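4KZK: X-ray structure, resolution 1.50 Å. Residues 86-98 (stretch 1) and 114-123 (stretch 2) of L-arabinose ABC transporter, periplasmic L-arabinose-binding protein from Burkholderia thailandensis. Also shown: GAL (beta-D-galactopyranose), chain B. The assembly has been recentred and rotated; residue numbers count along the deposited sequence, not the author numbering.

Stretch 1 (86-98) SLAAQKAQGVIIC
Stretch 2 (114-123) RYGMKLMSVD

Two neighbouring parallel β-strands form this contact, and a methionine packed against the preceding helix turn extends it. Strand 94-98 and strand 118-122 run in the same direction, 27° apart. Gly94 pairs with Lys118, Val95 with Leu119, Ile96 with Met120 and Ile97 with Ser121; the CA-CA distances are 4.4, 5.3, 4.7 and 4.9 Å.

Five backbone hydrogen bonds set the register. Lys118 N donates to Gln93 O (3.0 Å), and Val95 N to Lys118 O (2.9 Å). Met120 N donates to Val95 O (3.0 Å), and Ile97 N to Met120 O (3.0 Å). Val122 N donates to Ile97 O (3.0 Å). Each of Val95 and Ile97 thus uses both N and O, as parallel pairing requires.

Side chains alternate between faces. Ile96 (chi1 m, chi2 t) and Met120 (t, t, m) share one face, with CG1 of Ile96 4.0 Å from CB of Met120. Val95 (p) and Ile97 (t, t) lie on the other, where Leu119 (t, p) meets both: its CD1 is 3.9 Å from Val95 CG1 and 3.8 Å from Ile97 CG2.

Before the strands, helix 86-89 ends in a Schellman motif, with Lys91 at phi/psi 64/39. Gly116 closes another helix likewise, at 66/40. Met117 (m, t, m) is extended at -116/123. Met117 SD lies 3.7 Å from Leu87 CB and 4.2 Å from Ala92 CB, an apolar fit. Ala88 CB sits over one face of the Tyr115 ring (chi1 m, chi2 -30°), 3.5 Å from the centroid of that ring, a CH-pi contact.

Water 1 donates to Ala92 O (2.7 Å) and Tyr115 O (2.8 Å), bridging the two turns. Beyond the pairing, galactose O6 donates to Asp123 OD1 (2.6 Å), consistent with a sugar-binding protein.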

ATOM      1  N   SER A  86      -5.304  18.331 -17.533  1.00 16.25           N
ATOM      2  CA  SER A  86      -5.337  19.498 -16.637  1.00 17.11           C
ATOM      3  C   SER A  86      -3.933  19.997 -16.332  1.00 17.29           C
ATOM      4  O   SER A  86      -3.683  21.213 -16.290  1.00 18.20           O
ATOM      5  CB  SER A  86      -6.081  19.188 -15.324  1.00 17.08           C
ATOM      6  OG  SER A  86      -6.325  20.386 -14.570  1.00 19.68           O
ATOM      7  N   LEU A  87      -3.023  19.056 -16.090  1.00 16.09           N
ATOM      8  CA  LEU A  87      -1.637  19.391 -15.809  1.00 16.51           C
ATOM      9  C   LEU A  87      -0.988  20.087 -16.994  1.00 17.71           C
ATOM     10  O   LEU A  87      -0.266  21.086 -16.803  1.00 18.59           O
ATOM     11  CB  LEU A  87      -0.857  18.142 -15.387  1.00 15.49           C
ATOM     12  CG  LEU A  87      -1.224  17.582 -14.009  1.00 14.72           C
ATOM     13  CD1 LEU A  87      -0.533  16.241 -13.781  1.00 13.97           C
ATOM     14  CD2 LEU A  87      -0.867  18.570 -12.913  1.00 15.40           C
ATOM     15  N   ALA A  88      -1.287  19.629 -18.208  1.00 17.71           N
ATOM     16  CA  ALA A  88      -0.774  20.285 -19.412  1.00 19.09           C
ATOM     17  C   ALA A  88      -1.358  21.691 -19.597  1.00 20.73           C
ATOM     18  O   ALA A  88      -0.631  22.634 -19.939  1.00 22.29           O
ATOM     19  CB  ALA A  88      -1.016  19.418 -20.627  1.00 18.74           C
ATOM     20  N   ALA A  89      -2.646  21.844 -19.317  1.00 20.97           N
ATOM     21  CA  ALA A  89      -3.295  23.168 -19.358  1.00 22.56           C
ATOM     22  C   ALA A  89      -2.633  24.151 -18.389  1.00 24.02           C
ATOM     23  O   ALA A  89      -2.520  25.358 -18.684  1.00 26.11           O
ATOM     24  CB  ALA A  89      -4.781  23.046 -19.042  1.00 22.25           C
ATOM     25  N   GLN A  90      -2.194  23.629 -17.250  1.00 23.70           N
ATOM     26  CA  GLN A  90      -1.541  24.424 -16.215  1.00 25.32           C
ATOM     27  C   GLN A  90      -0.027  24.558 -16.432  1.00 25.71           C
ATOM     28  O   GLN A  90       0.655  25.169 -15.613  1.00 26.86           O
ATOM     29  CB  GLN A  90      -1.808  23.804 -14.839  1.00 25.06           C
ATOM     30  CG  GLN A  90      -3.272  23.824 -14.416  1.00 25.48           C
ATOM     31  CD  GLN A  90      -3.493  23.124 -13.087  1.00 25.22           C
ATOM     32  OE1 GLN A  90      -2.949  23.540 -12.073  1.00 26.44           O
ATOM     33  NE2 GLN A  90      -4.284  22.054 -13.085  1.00 24.68           N
ATOM     34  N   LYS A  91       0.488  23.980 -17.519  1.00 25.30           N
ATOM     35  CA  LYS A  91       1.908  24.067 -17.888  1.00 26.13           C
ATOM     36  C   LYS A  91       2.849  23.408 -16.879  1.00 25.02           C
ATOM     37  O   LYS A  91       3.937  23.914 -16.589  1.00 26.60           O
ATOM     38  CB  LYS A  91       2.324  25.527 -18.125  1.00 28.84           C
ATOM     39  CG  LYS A  91       1.402  26.287 -19.063  1.00 30.48           C
ATOM     40  CD  LYS A  91       1.341  25.648 -20.443  1.00 30.74           C
ATOM     41  CE  LYS A  91       0.422  26.415 -21.389  1.00 32.34           C
ATOM     42  NZ  LYS A  91       0.710  27.872 -21.471  1.00 34.88           N
ATOM     43  N   ALA A  92       2.437  22.264 -16.338  1.00 22.89           N
ATOM     44  CA  ALA A  92       3.317  21.472 -15.502  1.00 21.99           C
ATOM     45  C   ALA A  92       4.433  20.881 -16.345  1.00 22.07           C
ATOM     46  O   ALA A  92       4.219  20.553 -17.514  1.00 22.21           O
ATOM     47  CB  ALA A  92       2.520  20.362 -14.828  1.00 20.16           C
ATOM     48  N   GLN A  93       5.633  20.757 -15.775  1.00 22.19           N
ATOM     49  CA  GLN A  93       6.751  20.142 -16.487  1.00 22.53           C
ATOM     50  C   GLN A  93       7.023  18.706 -16.046  1.00 20.92           C
ATOM     51  O   GLN A  93       7.899  18.044 -16.592  1.00 21.46           O
ATOM     52  CB  GLN A  93       8.034  20.974 -16.337  1.00 24.51           C
ATOM     53  CG  GLN A  93       7.913  22.426 -16.806  1.00 26.22           C
ATOM     54  CD  GLN A  93       7.507  23.374 -15.688  1.00 26.98           C
ATOM     55  OE1 GLN A  93       7.273  22.952 -14.566  1.00 26.45           O
ATOM     56  NE2 GLN A  93       7.444  24.664 -15.992  1.00 28.94           N
ATOM     57  N   GLY A  94       6.286  18.216 -15.057  1.00 19.37           N
ATOM     58  CA  GLY A  94       6.439  16.835 -14.634  1.00 18.11           C
ATOM     59  C   GLY A  94       5.233  16.326 -13.884  1.00 16.65           C
ATOM     60  O   GLY A  94       4.459  17.115 -13.359  1.00 16.58           O
ATOM     61  N   VAL A  95       5.111  15.001 -13.828  1.00 15.16           N
ATOM     62  CA  VAL A  95       4.039  14.340 -13.074  1.00 13.84           C
ATOM     63  C   VAL A  95       4.574  13.056 -12.418  1.00 13.00           C
ATOM     64  O   VAL A  95       5.288  12.234 -13.045  1.00 13.11           O
ATOM     65  CB  VAL A  95       2.822  14.028 -13.997  1.00 13.55           C
ATOM     66  CG1 VAL A  95       3.243  13.232 -15.224  1.00 13.87           C
ATOM     67  CG2 VAL A  95       1.691  13.315 -13.236  1.00 12.73           C
ATOM     68  N   ILE A  96       4.197  12.890 -11.153  1.00 12.27           N
ATOM     69  CA  ILE A  96       4.422  11.662 -10.393  1.00 11.58           C
ATOM     70  C   ILE A  96       3.049  11.031 -10.211  1.00 10.49           C
ATOM     71  O   ILE A  96       2.100  11.731  -9.857  1.00 10.70           O
ATOM     72  CB  ILE A  96       5.070  11.977  -9.036  1.00 11.99           C
ATOM     73  CG1 ILE A  96       6.447  12.634  -9.217  1.00 13.16           C
ATOM     74  CG2 ILE A  96       5.187  10.732  -8.176  1.00 11.50           C
ATOM     75  CD1 ILE A  96       6.948  13.381  -8.007  1.00 13.95           C
ATOM     76  N   ILE A  97       2.926   9.753 -10.517  1.00 10.02           N
ATOM     77  CA  ILE A  97       1.601   9.128 -10.517  1.00  9.09           C
ATOM     78  C   ILE A  97       1.610   7.736  -9.887  1.00  8.72           C
ATOM     79  O   ILE A  97       2.518   6.957 -10.132  1.00  8.85           O
ATOM     80  CB  ILE A  97       1.003   9.081 -11.946  1.00  9.33           C
ATOM     81  CG1 ILE A  97      -0.424   8.502 -11.944  1.00  8.87           C
ATOM     82  CG2 ILE A  97       1.923   8.342 -12.925  1.00  9.72           C
ATOM     83  CD1 ILE A  97      -1.233   8.817 -13.181  1.00  9.11           C
ATOM     84  N   CYS A  98       0.591   7.463  -9.080  1.00  8.22           N
ATOM     85  CA  CYS A  98       0.245   6.099  -8.697  1.00  8.02           C
ATOM     86  C   CYS A  98      -1.055   5.805  -9.421  1.00  7.92           C
ATOM     87  O   CYS A  98      -2.115   6.242  -8.986  1.00  7.50           O
ATOM     88  CB  CYS A  98       0.067   5.917  -7.188  1.00  7.87           C
ATOM     89  SG  CYS A  98      -0.311   4.166  -6.800  1.00  7.92           S
ATOM     90  N   ARG A 114       3.898  13.921 -25.185  1.00 26.98           N
ATOM     91  CA  ARG A 114       3.222  14.909 -26.033  1.00 28.28           C
ATOM     92  C   ARG A 114       3.166  16.286 -25.367  1.00 28.87           C
ATOM     93  O   ARG A 114       3.404  17.326 -26.014  1.00 29.83           O
ATOM     94  CB  ARG A 114       1.802  14.433 -26.348  1.00 27.88           C
ATOM     95  N   TYR A 115       2.871  16.278 -24.065  1.00 28.41           N
ATOM     96  CA  TYR A 115       2.653  17.500 -23.294  1.00 29.86           C
ATOM     97  C   TYR A 115       3.918  18.063 -22.645  1.00 29.88           C
ATOM     98  O   TYR A 115       3.843  19.048 -21.900  1.00 31.41           O
ATOM     99  CB  TYR A 115       1.625  17.246 -22.190  1.00 30.33           C
ATOM    100  CG  TYR A 115       0.186  17.042 -22.622  1.00 31.64           C
ATOM    101  CD1 TYR A 115      -0.340  17.645 -23.765  1.00 33.81           C
ATOM    102  CD2 TYR A 115      -0.674  16.289 -21.827  1.00 31.42           C
ATOM    103  CE1 TYR A 115      -1.670  17.470 -24.120  1.00 34.91           C
ATOM    104  CE2 TYR A 115      -2.003  16.122 -22.171  1.00 32.82           C
ATOM    105  CZ  TYR A 115      -2.499  16.702 -23.315  1.00 33.57           C
ATOM    106  OH  TYR A 115      -3.829  16.505 -23.623  1.00 36.62           O
ATOM    107  N   GLY A 116       5.070  17.449 -22.893  1.00 28.98           N
ATOM    108  CA  GLY A 116       6.325  17.930 -22.324  1.00 29.15           C
ATOM    109  C   GLY A 116       6.412  17.808 -20.813  1.00 28.27           C
ATOM    110  O   GLY A 116       6.919  18.710 -20.134  1.00 29.28           O
ATOM    111  N   MET A 117       5.912  16.692 -20.282  1.00 25.31           N
ATOM    112  CA  MET A 117       5.957  16.422 -18.851  1.00 24.34           C
ATOM    113  C   MET A 117       6.830  15.201 -18.617  1.00 22.54           C
ATOM    114  O   MET A 117       6.550  14.143 -19.161  1.00 21.87           O
ATOM    115  CB  MET A 117       4.540  16.157 -18.317  1.00 24.21           C
ATOM    116  CG  MET A 117       3.629  17.375 -18.302  1.00 25.99           C
ATOM    117  SD  MET A 117       2.096  17.114 -17.392  1.00 27.91           S
ATOM    118  CE  MET A 117       1.130  16.240 -18.617  1.00 26.41           C
ATOM    119  N   LYS A 118       7.877  15.333 -17.806  1.00 22.31           N
ATOM    120  CA  LYS A 118       8.632  14.161 -17.361  1.00 21.44           C
ATOM    121  C   LYS A 118       7.722  13.323 -16.485  1.00 19.06           C
ATOM    122  O   LYS A 118       6.871  13.885 -15.799  1.00 18.77           O
ATOM    123  CB  LYS A 118       9.882  14.579 -16.604  1.00 23.23           C
ATOM    124  CG  LYS A 118      10.912  15.150 -17.562  1.00 25.55           C
ATOM    125  CD  LYS A 118      12.129  15.736 -16.892  1.00 27.72           C
ATOM    126  CE  LYS A 118      13.226  15.999 -17.910  1.00 29.76           C
ATOM    127  NZ  LYS A 118      12.855  17.066 -18.872  1.00 31.33           N
ATOM    128  N   LEU A 119       7.897  12.005 -16.561  1.00 17.58           N
ATOM    129  CA  LEU A 119       6.992  11.039 -15.929  1.00 15.91           C
ATOM    130  C   LEU A 119       7.737  10.123 -14.952  1.00 15.13           C
ATOM    131  O   LEU A 119       8.712   9.468 -15.329  1.00 15.88           O
ATOM    132  CB  LEU A 119       6.310  10.187 -17.008  1.00 15.58           C
ATOM    133  CG  LEU A 119       5.453   9.014 -16.521  1.00 14.53           C
ATOM    134  CD1 LEU A 119       4.272   9.489 -15.695  1.00 13.74           C
ATOM    135  CD2 LEU A 119       5.004   8.147 -17.681  1.00 14.89           C
ATOM    136  N   MET A 120       7.221  10.053 -13.720  1.00 14.14           N
ATOM    137  CA  MET A 120       7.720   9.181 -12.656  1.00 13.60           C
ATOM    138  C   MET A 120       6.532   8.467 -12.014  1.00 12.18           C
ATOM    139  O   MET A 120       5.456   9.028 -11.941  1.00 11.73           O
ATOM    140  CB  MET A 120       8.417  10.027 -11.600  1.00 14.39           C
ATOM    141  CG  MET A 120       8.956   9.260 -10.409  1.00 14.47           C
ATOM    142  SD  MET A 120       9.854  10.383  -9.336  1.00 16.37           S
ATOM    143  CE  MET A 120      11.256  10.783 -10.371  1.00 17.95           C
ATOM    144  N   SER A 121       6.740   7.225 -11.595  1.00 11.71           N
ATOM    145  CA  SER A 121       5.698   6.460 -10.890  1.00 10.69           C
ATOM    146  C   SER A 121       6.055   6.278  -9.428  1.00 10.55           C
ATOM    147  O   SER A 121       7.236   6.271  -9.035  1.00 11.27           O
ATOM    148  CB  SER A 121       5.463   5.099 -11.554  1.00 10.97           C
ATOM    149  OG  SER A 121       6.653   4.371 -11.587  1.00 11.63           O
ATOM    150  N   VAL A 122       5.022   6.135  -8.615  1.00  9.44           N
ATOM    151  CA  VAL A 122       5.190   5.867  -7.187  1.00  8.98           C
ATOM    152  C   VAL A 122       4.195   4.777  -6.800  1.00  8.46           C
ATOM    153  O   VAL A 122       3.054   4.760  -7.287  1.00  7.92           O
ATOM    154  CB  VAL A 122       5.068   7.168  -6.347  1.00  9.02           C
ATOM    155  CG1 VAL A 122       3.675   7.759  -6.403  1.00  8.66           C
ATOM    156  CG2 VAL A 122       5.535   6.940  -4.922  1.00  9.13           C
ATOM    157  N   ASP A 123       4.664   3.876  -5.935  1.00  8.38           N
ATOM    158  CA  ASP A 123       3.916   2.759  -5.345  1.00  8.06           C
ATOM    159  C   ASP A 123       3.668   1.624  -6.309  1.00  8.44           C
ATOM    160  O   ASP A 123       4.165   0.540  -6.094  1.00  8.98           O
ATOM    161  CB  ASP A 123       2.623   3.233  -4.685  1.00  7.66           C
ATOM    162  CG  ASP A 123       2.875   4.371  -3.741  1.00  7.69           C
ATOM    163  OD1 ASP A 123       3.669   4.169  -2.786  1.00  8.19           O
ATOM    164  OD2 ASP A 123       2.355   5.477  -3.959  1.00  7.98           O
TER
HETATM  165  C1  GAL B 600      -0.161   1.009  -2.877  1.00  7.50           C
HETATM  166  C2  GAL B 600      -1.300   0.881  -1.870  1.00  7.29           C
HETATM  167  C3  GAL B 600      -1.076   1.911  -0.754  1.00  6.83           C
HETATM  168  C4  GAL B 600       0.323   1.741  -0.168  1.00  6.84           C
HETATM  169  C5  GAL B 600       1.347   1.866  -1.283  1.00  7.21           C
HETATM  170  C6  GAL B 600       2.764   1.643  -0.773  1.00  7.36           C
HETATM  171  O1  GAL B 600      -0.323  -0.026  -3.826  1.00  7.68           O
HETATM  172  O2  GAL B 600      -2.513   1.131  -2.542  1.00  7.86           O
HETATM  173  O3  GAL B 600      -2.077   1.802   0.265  1.00  6.75           O
HETATM  174  O4  GAL B 600       0.437   0.515   0.512  1.00  6.31           O
HETATM  175  O5  GAL B 600       1.094   0.843  -2.236  1.00  7.66           O
HETATM  176  O6  GAL B 600       3.704   1.759  -1.830  1.00  7.64           O
HETATM  177  O   HOH W   1       2.931  20.765 -19.898  1.00 37.43           O
HETATM  178  O   HOH W   2       9.729  18.530 -18.766  1.00 25.31           O